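Side-chain contacts in TRAP-type transporter, periplasmic component (PDB 4P8B), which binds (S)-2-acetolactate and probably delivers it, as the periplasmic solute-binding component, to a TRAP-type membrane transporter: residues Q196-W199 and A200-Q203; V264-A267 and A268-G272; I327-D330 and L331-A335. All coordinates share one frame; numbering follows the deposited sequence.

Interaction 1: Q196-W199 and A200-Q203; sequences QMSW and ADAQ. With X2X ((2S)-2-hydroxy-2-methyl-3-oxobutanoic acid), chain D.
The indole of Trp-199 lies between the ligand and the amide of Gln-203. On one face the methyl CAB of 2-acetolactate sits 3.8 Å above the ring plane, displaced toward the rim; on the opposite face Gln-203 NE2 stands over the ring centre, 3.1 Å above the plane. Ring and amide planes are 53° apart, so the amide nitrogen, not its flat face, meets the indole. A bend at chi2 (-52°) folds the Gln-203 chain back, and NE2 donates an almost straight bond (173°) to Trp-199 O at 2.9 Å, which fixes the rotation of the amide.

Behind this pair the helix start is capped. Ser-198 is the N-cap residue, its OG accepting from Asp-201 N at 3.0 Å. Water 1 closes the same turn, accepting from Ser-198 N and donating to Asp-201 OD2. Selenomethionine Met-197 lays SE against Asp-201 O (3.5 Å) and CG near Ala-202 CB. Further out, Gln-79 OE1 accepts a hydrogen bond from Trp-199 N, and NH2 of ligand-binding Arg-176 donates one to Met-197 O. The cap lies where the chain passes from strand 193-196, which pairs in parallel with strand 174-177, into helix 199-208, at whose start Trp-199 joins the pocket.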
ATOM      1  N   GLN A 196      -5.086  14.194   6.625  1.00 17.89           N
ATOM      2  CA  GLN A 196      -3.934  13.324   6.528  1.00 16.79           C
ATOM      3  C   GLN A 196      -3.298  13.061   7.873  1.00 15.18           C
ATOM      4  O   GLN A 196      -3.118  13.960   8.697  1.00 18.21           O
ATOM      5  CB  GLN A 196      -2.902  13.875   5.552  1.00 23.88           C
ATOM      6  CG  GLN A 196      -2.391  15.255   5.813  1.00 32.84           C
ATOM      7  CD  GLN A 196      -1.620  15.762   4.616  1.00 34.69           C
ATOM      8  OE1 GLN A 196      -2.176  15.898   3.524  1.00 35.17           O
ATOM      9  NE2 GLN A 196      -0.329  16.001   4.795  1.00 38.72           N
HETATM   10  N   MSE A 197      -2.989  11.793   8.102  1.00 13.20           N
HETATM   11  CA  MSE A 197      -2.176  11.443   9.255  1.00 13.11           C
HETATM   12  C   MSE A 197      -1.593  10.050   9.124  1.00 12.06           C
HETATM   13  O   MSE A 197      -2.057   9.239   8.335  1.00 10.78           O
HETATM   14  CB  MSE A 197      -2.974  11.564  10.546  1.00 20.04           C
HETATM   15  CG  MSE A 197      -4.043  10.540  10.669  1.00 15.57           C
HETATM   16 SE   MSE A 197      -5.379  10.951  12.058  0.85 18.12          SE
HETATM   17  CE  MSE A 197      -6.273  12.375  11.172  1.00 21.61           C
ATOM     18  N   SER A 198      -0.513   9.821   9.867  1.00 12.26           N
ATOM     19  CA  SER A 198       0.151   8.532   9.871  1.00 12.14           C
ATOM     20  C   SER A 198      -0.747   7.423  10.361  1.00 11.93           C
ATOM     21  O   SER A 198      -1.781   7.662  11.007  1.00 11.93           O
ATOM     22  CB  SER A 198       1.370   8.575  10.781  1.00 12.85           C
ATOM     23  OG  SER A 198       0.937   8.711  12.134  1.00 16.21           O
ATOM     24  N   TRP A 199      -0.356   6.189  10.082  1.00 10.63           N
ATOM     25  CA  TRP A 199      -1.088   5.033  10.557  1.00 10.30           C
ATOM     26  C   TRP A 199      -1.164   5.071  12.100  1.00 12.35           C
ATOM     27  O   TRP A 199      -2.219   4.812  12.676  1.00 12.69           O
ATOM     28  CB  TRP A 199      -0.415   3.752  10.077  1.00 11.08           C
ATOM     29  CG  TRP A 199      -0.953   2.504  10.700  1.00 11.64           C
ATOM     30  CD1 TRP A 199      -0.310   1.695  11.582  1.00 15.15           C
ATOM     31  CD2 TRP A 199      -2.255   1.954  10.525  1.00 11.70           C
ATOM     32  NE1 TRP A 199      -1.126   0.657  11.949  1.00 16.61           N
ATOM     33  CE2 TRP A 199      -2.328   0.793  11.316  1.00 11.90           C
ATOM     34  CE3 TRP A 199      -3.369   2.332   9.778  1.00 12.70           C
ATOM     35  CZ2 TRP A 199      -3.465  -0.010  11.359  1.00 15.91           C
ATOM     36  CZ3 TRP A 199      -4.515   1.533   9.832  1.00 14.58           C
ATOM     37  CH2 TRP A 199      -4.544   0.379  10.628  1.00 13.48           C
ATOM     38  N   ALA A 200      -0.080   5.442  12.773  1.00 12.74           N
ATOM     39  CA  ALA A 200      -0.130   5.525  14.235  1.00 13.67           C
ATOM     40  C   ALA A 200      -1.204   6.529  14.672  1.00 15.51           C
ATOM     41  O   ALA A 200      -2.016   6.282  15.589  1.00 17.91           O
ATOM     42  CB  ALA A 200       1.227   5.917  14.808  1.00 18.66           C
ATOM     43  N   ASP A 201      -1.197   7.697  14.055  1.00 14.74           N
ATOM     44  CA  ASP A 201      -2.096   8.755  14.476  1.00 12.73           C
ATOM     45  C   ASP A 201      -3.572   8.456  14.127  1.00 12.58           C
ATOM     46  O   ASP A 201      -4.496   8.952  14.783  1.00 13.24           O
ATOM     47  CB  ASP A 201      -1.640  10.090  13.881  1.00 14.46           C
ATOM     48  CG  ASP A 201      -0.447  10.676  14.605  1.00 23.28           C
ATOM     49  OD1 ASP A 201      -0.163  10.239  15.742  1.00 21.52           O
ATOM     50  OD2 ASP A 201       0.172  11.605  14.057  1.00 20.10           O
ATOM     51  N   ALA A 202      -3.785   7.636  13.113  1.00 12.08           N
ATOM     52  CA  ALA A 202      -5.128   7.262  12.745  1.00 11.04           C
ATOM     53  C   ALA A 202      -5.859   6.519  13.846  1.00 13.23           C
ATOM     54  O   ALA A 202      -7.079   6.651  13.969  1.00 13.87           O
ATOM     55  CB  ALA A 202      -5.091   6.424  11.478  1.00 11.92           C
ATOM     56  N   GLN A 203      -5.139   5.757  14.655  1.00 15.78           N
ATOM     57  CA  GLN A 203      -5.781   4.900  15.658  1.00 17.53           C
ATOM     58  C   GLN A 203      -6.564   5.694  16.691  1.00 16.08           C
ATOM     59  O   GLN A 203      -7.761   5.449  16.886  1.00 15.64           O
ATOM     60  CB  GLN A 203      -4.755   4.005  16.350  1.00 17.83           C
ATOM     61  CG  GLN A 203      -3.831   3.275  15.380  1.00 19.84           C
ATOM     62  CD  GLN A 203      -4.592   2.520  14.306  1.00 18.37           C
ATOM     63  OE1 GLN A 203      -5.472   1.715  14.591  1.00 20.46           O
ATOM     64  NE2 GLN A 203      -4.258   2.788  13.051  1.00 17.05           N
TER
HETATM   65  OAD X2X D 403      -1.215   4.113   6.719  1.00  8.35           O
HETATM   66  CAH X2X D 403      -1.877   3.185   6.152  1.00  8.33           C
HETATM   67  OAE X2X D 403      -3.127   3.282   5.972  1.00  8.55           O
HETATM   68  CAI X2X D 403      -1.182   1.955   5.667  1.00  8.12           C
HETATM   69  CAB X2X D 403      -0.717   1.168   6.873  1.00  8.73           C
HETATM   70  OAF X2X D 403      -1.982   1.242   4.768  1.00  8.19           O
HETATM   71  CAG X2X D 403      -0.014   2.452   4.879  1.00  8.21           C
HETATM   72  OAC X2X D 403       1.107   2.493   5.387  1.00  8.25           O
HETATM   73  CAA X2X D 403      -0.209   2.932   3.481  1.00  8.58           C
HETATM   74  O   HOH W   1       0.519  12.048  11.394  1.00 19.67           O

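Interaction 2: V264-A267 and A268-G272; sequences VKQA and AVDAG
The amide of Gln-266 and the carboxylate of Asp-270 meet obliquely, their planes 51° apart. Asp-270 OD1 lies in the amide plane, at the NE2 edge of Gln-266, whereas NE2 meets OD1 from above the carboxylate, 44° out of its plane. Gln-266 NE2 donates to Asp-270 OD1 at 2.9 Å. This bond is an i to i+4 side-chain bridge along the alpha-helix 258-279, running beside the main-chain bond from Asp-270 N to Gln-266 O (2.9 Å).

The shape of the glutamine chain makes this possible: CG is anti to the backbone N (chi1 -176°), and the bend at chi2 then swings the amide along the helix toward the next turn. Val-269 CG1 packs beside Gln-266 NE2 at 3.8 Å. The other carboxylate oxygen, OD2, forms a salt bridge with Arg-59 of helix 44-59, which would be expected to favour the charged carboxylate.

Small residues line the buried side of this helix. Ala-267 rests on Trp-52, Leu-55 and Val-56 of helix 44-59, while Ala-268 touches Trp-52, Leu-147, Ala-148 and Phe-246, the last three on strands 144-154 and 241-249 of the five-stranded sheet. Among the main-chain bonds of the same turn, Ala-271 N reaches Ala-267 O at 2.9 Å, and the methyl CB of Ala-271 lies 3.3 Å from that same oxygen.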
ATOM      1  N   VAL A 264      19.981 -12.103  -1.092  1.00 23.83           N
ATOM      2  CA  VAL A 264      19.024 -11.167  -0.519  1.00 22.25           C
ATOM      3  C   VAL A 264      17.893 -10.852  -1.507  1.00 20.83           C
ATOM      4  O   VAL A 264      16.720 -10.775  -1.108  1.00 19.51           O
ATOM      5  CB  VAL A 264      19.723  -9.882  -0.033  1.00 22.53           C
ATOM      6  CG1 VAL A 264      18.685  -8.854   0.437  1.00 20.95           C
ATOM      7  CG2 VAL A 264      20.669 -10.210   1.117  1.00 23.86           C
ATOM      8  N   LYS A 265      18.241 -10.688  -2.779  1.00 21.22           N
ATOM      9  CA  LYS A 265      17.269 -10.453  -3.834  1.00 20.16           C
ATOM     10  C   LYS A 265      16.344 -11.644  -3.980  1.00 19.70           C
ATOM     11  O   LYS A 265      15.134 -11.475  -3.990  1.00 18.37           O
ATOM     12  CB  LYS A 265      17.966 -10.155  -5.160  1.00 21.04           C
ATOM     13  CG  LYS A 265      17.001  -9.932  -6.317  1.00 22.27           C
ATOM     14  CD  LYS A 265      17.718  -9.316  -7.506  1.00 33.26           C
ATOM     15  CE  LYS A 265      16.738  -8.926  -8.603  1.00 34.83           C
ATOM     16  NZ  LYS A 265      17.370  -8.061  -9.643  1.00 40.31           N
ATOM     17  N   GLN A 266      16.875 -12.858  -4.083  1.00 20.88           N
ATOM     18  CA  GLN A 266      15.987 -14.012  -4.240  1.00 20.62           C
ATOM     19  C   GLN A 266      15.106 -14.206  -2.999  1.00 19.74           C
ATOM     20  O   GLN A 266      13.950 -14.636  -3.093  1.00 18.91           O
ATOM     21  CB  GLN A 266      16.780 -15.288  -4.542  1.00 22.30           C
ATOM     22  CG  GLN A 266      15.898 -16.490  -4.819  1.00 23.86           C
ATOM     23  CD  GLN A 266      15.026 -16.296  -6.053  1.00 23.10           C
ATOM     24  OE1 GLN A 266      15.517 -15.922  -7.113  1.00 33.86           O
ATOM     25  NE2 GLN A 266      13.726 -16.549  -5.914  1.00 23.22           N
ATOM     26  N   ALA A 267      15.644 -13.890  -1.831  1.00 20.06           N
ATOM     27  CA  ALA A 267      14.868 -13.988  -0.607  1.00 19.39           C
ATOM     28  C   ALA A 267      13.701 -12.992  -0.629  1.00 17.68           C
ATOM     29  O   ALA A 267      12.593 -13.325  -0.198  1.00 16.91           O
ATOM     30  CB  ALA A 267      15.748 -13.763   0.606  1.00 20.22           C
ATOM     31  N   ALA A 268      13.946 -11.790  -1.152  1.00 17.23           N
ATOM     32  CA  ALA A 268      12.877 -10.801  -1.319  1.00 15.77           C
ATOM     33  C   ALA A 268      11.811 -11.294  -2.312  1.00 15.07           C
ATOM     34  O   ALA A 268      10.618 -11.133  -2.085  1.00 14.01           O
ATOM     35  CB  ALA A 268      13.448  -9.482  -1.778  1.00 15.74           C
ATOM     36  N   VAL A 269      12.250 -11.896  -3.416  1.00 15.81           N
ATOM     37  CA  VAL A 269      11.314 -12.437  -4.401  1.00 15.38           C
ATOM     38  C   VAL A 269      10.433 -13.530  -3.791  1.00 15.21           C
ATOM     39  O   VAL A 269       9.212 -13.524  -3.968  1.00 14.33           O
ATOM     40  CB  VAL A 269      12.095 -12.967  -5.622  1.00 19.42           C
ATOM     41  CG1 VAL A 269      11.199 -13.820  -6.542  1.00 18.63           C
ATOM     42  CG2 VAL A 269      12.702 -11.788  -6.369  1.00 19.77           C
ATOM     43  N   ASP A 270      11.051 -14.445  -3.043  1.00 16.24           N
ATOM     44  CA  ASP A 270      10.324 -15.520  -2.363  1.00 16.80           C
ATOM     45  C   ASP A 270       9.363 -14.974  -1.309  1.00 15.32           C
ATOM     46  O   ASP A 270       8.198 -15.387  -1.223  1.00 15.39           O
ATOM     47  CB  ASP A 270      11.295 -16.503  -1.697  1.00 17.92           C
ATOM     48  CG  ASP A 270      12.112 -17.288  -2.696  1.00 22.32           C
ATOM     49  OD1 ASP A 270      11.768 -17.260  -3.895  1.00 21.03           O
ATOM     50  OD2 ASP A 270      13.109 -17.931  -2.279  1.00 20.60           O
ATOM     51  N   ALA A 271       9.847 -14.025  -0.520  1.00 15.18           N
ATOM     52  CA  ALA A 271       8.998 -13.401   0.498  1.00 14.19           C
ATOM     53  C   ALA A 271       7.823 -12.653  -0.121  1.00 12.85           C
ATOM     54  O   ALA A 271       6.707 -12.694   0.400  1.00 12.23           O
ATOM     55  CB  ALA A 271       9.809 -12.471   1.340  1.00 14.35           C
ATOM     56  N   GLY A 272       8.070 -11.955  -1.226  1.00 13.75           N
ATOM     57  CA  GLY A 272       7.032 -11.188  -1.886  1.00 11.75           C
ATOM     58  C   GLY A 272       5.915 -12.074  -2.405  1.00 11.34           C
ATOM     59  O   GLY A 272       4.733 -11.748  -2.244  1.00 11.80           O
TER

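Interaction 3: I327-D330 and L331-A335; sequences IGTD and LVTKA
Ile-327 meets Val-332 across the break between helices 317-327 and 329-340, where Gly-328 both ends the first helix and stands at the N-cap position of the second. From Ile-327, CB already lies 4.0 Å from Val-332 CG2; the branch CG2 comes closer, touching that methyl at 3.7 Å and passing more loosely by Leu-331 CD2. Along the other branch, Ile-327 CD1 comes back to Val-332 CG2 at 4.1 Å. One valine methyl therefore receives both branches of the isoleucine, and the two side chains cross at about a right angle. Leu-113 packs on both residues and Asn-109 on Ile-327, joining the junction to loops, while Tyr-320 of helix 317-327 touches Val-332.

Gly-328 makes the turn with a positive phi of 127°, a backbone shape in which any CB would collide with the carbonyl oxygen of Ile-327. Its own O starts the new helix, accepting from Val-332 N at 3.1 Å and, weakly, from Leu-331 N.

On the solvent side, Thr-329 and Thr-333 run alongside one another in the same direction. The Thr-333 hydroxyl sits anti to the carbonyl carbon (chi1 -65°), which turns it back on the preceding turn, where OG1 donates to Thr-329 O. Thr-333 N also donates to Thr-329 O, at 2.8 Å, and the two donors approach from opposite faces of the carbonyl plane. Lys-334 runs its extended aliphatic chain past Asp-330 O toward Glu-130 and Val-131 of helix 130-141. Water 2 joins the two threonine hydroxyls, donating to Thr-333 OG1 at 2.9 Å and also hydrogen-bonded to Thr-329 OG1.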
ATOM      1  N   ILE A 327       2.387  12.444 -13.020  1.00 18.58           N
ATOM      2  CA  ILE A 327       3.133  11.202 -12.906  1.00 19.34           C
ATOM      3  C   ILE A 327       4.044  10.992 -14.089  1.00 21.20           C
ATOM      4  O   ILE A 327       5.179  10.527 -13.958  1.00 22.68           O
ATOM      5  CB  ILE A 327       2.157  10.016 -12.829  1.00 18.14           C
ATOM      6  CG1 ILE A 327       1.488   9.976 -11.466  1.00 17.27           C
ATOM      7  CG2 ILE A 327       2.862   8.705 -13.100  1.00 17.00           C
ATOM      8  CD1 ILE A 327       0.177   9.259 -11.501  1.00 13.47           C
ATOM      9  N   GLY A 328       3.530  11.352 -15.252  1.00 18.76           N
ATOM     10  CA  GLY A 328       4.168  11.048 -16.507  1.00 17.39           C
ATOM     11  C   GLY A 328       3.147  10.357 -17.375  1.00 14.91           C
ATOM     12  O   GLY A 328       2.901   9.160 -17.217  1.00 14.12           O
ATOM     13  N   THR A 329       2.546  11.122 -18.282  1.00 15.72           N
ATOM     14  CA  THR A 329       1.380  10.647 -19.026  1.00 15.30           C
ATOM     15  C   THR A 329       1.679   9.368 -19.796  1.00 14.83           C
ATOM     16  O   THR A 329       0.827   8.497 -19.945  1.00 15.77           O
ATOM     17  CB  THR A 329       0.846  11.755 -19.946  1.00 17.73           C
ATOM     18  OG1 THR A 329      -0.400  11.344 -20.512  1.00 18.68           O
ATOM     19  CG2 THR A 329       1.848  12.103 -21.035  1.00 17.87           C
ATOM     20  N   ASP A 330       2.911   9.260 -20.300  1.00 15.37           N
ATOM     21  CA  ASP A 330       3.301   8.074 -21.050  1.00 17.11           C
ATOM     22  C   ASP A 330       3.349   6.817 -20.194  1.00 13.89           C
ATOM     23  O   ASP A 330       3.036   5.724 -20.655  1.00 14.07           O
ATOM     24  CB  ASP A 330       4.685   8.263 -21.684  1.00 17.23           C
ATOM     25  CG  ASP A 330       4.740   9.399 -22.676  1.00 25.86           C
ATOM     26  OD1 ASP A 330       3.676   9.797 -23.196  1.00 24.19           O
ATOM     27  OD2 ASP A 330       5.875   9.878 -22.959  1.00 26.26           O
ATOM     28  N   LEU A 331       3.734   6.964 -18.931  1.00 14.76           N
ATOM     29  CA  LEU A 331       3.776   5.813 -18.040  1.00 13.54           C
ATOM     30  C   LEU A 331       2.360   5.391 -17.689  1.00 11.75           C
ATOM     31  O   LEU A 331       2.058   4.208 -17.664  1.00 11.26           O
ATOM     32  CB  LEU A 331       4.568   6.133 -16.769  1.00 14.32           C
ATOM     33  CG  LEU A 331       4.711   5.012 -15.736  1.00 14.01           C
ATOM     34  CD1 LEU A 331       5.482   3.848 -16.333  1.00 19.26           C
ATOM     35  CD2 LEU A 331       5.386   5.531 -14.470  1.00 16.45           C
ATOM     36  N   VAL A 332       1.495   6.362 -17.460  1.00 12.78           N
ATOM     37  CA  VAL A 332       0.105   6.049 -17.133  1.00 11.35           C
ATOM     38  C   VAL A 332      -0.582   5.413 -18.327  1.00 12.55           C
ATOM     39  O   VAL A 332      -1.358   4.461 -18.189  1.00 12.67           O
ATOM     40  CB  VAL A 332      -0.627   7.305 -16.651  1.00 12.88           C
ATOM     41  CG1 VAL A 332      -2.111   6.985 -16.418  1.00 11.75           C
ATOM     42  CG2 VAL A 332       0.007   7.821 -15.356  1.00 14.10           C
ATOM     43  N   THR A 333      -0.254   5.897 -19.517  1.00 12.46           N
ATOM     44  CA  THR A 333      -0.838   5.337 -20.705  1.00 12.96           C
ATOM     45  C   THR A 333      -0.393   3.881 -20.899  1.00 13.23           C
ATOM     46  O   THR A 333      -1.193   3.016 -21.260  1.00 14.76           O
ATOM     47  CB  THR A 333      -0.462   6.183 -21.895  1.00 16.00           C
ATOM     48  OG1 THR A 333      -1.052   7.484 -21.761  1.00 18.89           O
ATOM     49  CG2 THR A 333      -0.945   5.545 -23.169  1.00 17.04           C
ATOM     50  N   LYS A 334       0.881   3.595 -20.626  1.00 12.57           N
ATOM     51  CA  LYS A 334       1.352   2.209 -20.656  1.00 14.69           C
ATOM     52  C   LYS A 334       0.577   1.335 -19.662  1.00 12.19           C
ATOM     53  O   LYS A 334       0.252   0.183 -19.964  1.00 12.74           O
ATOM     54  CB  LYS A 334       2.857   2.145 -20.364  1.00 13.66           C
ATOM     55  CG  LYS A 334       3.697   2.617 -21.529  1.00 17.92           C
ATOM     56  CD  LYS A 334       5.145   2.803 -21.140  1.00 17.62           C
ATOM     57  CE  LYS A 334       5.965   3.321 -22.323  1.00 21.67           C
ATOM     58  NZ  LYS A 334       7.411   3.470 -21.960  1.00 29.88           N
ATOM     59  N   ALA A 335       0.269   1.880 -18.485  1.00 12.20           N
ATOM     60  CA  ALA A 335      -0.499   1.148 -17.479  1.00 11.26           C
ATOM     61  C   ALA A 335      -1.907   0.865 -17.993  1.00 10.71           C
ATOM     62  O   ALA A 335      -2.408  -0.265 -17.874  1.00 11.32           O
ATOM     63  CB  ALA A 335      -0.543   1.928 -16.189  1.00 10.38           C
TER
HETATM   64  O   HOH W   2      -0.182  10.104 -22.710  1.00 29.60           O

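In the fold
Only interaction 1 reaches the ligand: Trp-199 is one of the pocket residues, and its side chain comes within about 3 Å of that of Gln-79 and about 4 Å of that of Asn-216, both of which bind 2-acetolactate. Interactions 2 and 3 lie away from that site. The three contacts are far apart and follow one another along the chain; the centre of interaction 1 is 29 Å from that of interaction 2, on the opposite side of the chain's centre, and 30 Å from that of interaction 3. Residues 264-272 pack a long helix on the five-stranded sheet, while 327-335 form a helix junction near the C-terminus; their nearest atoms are about 18 Å apart.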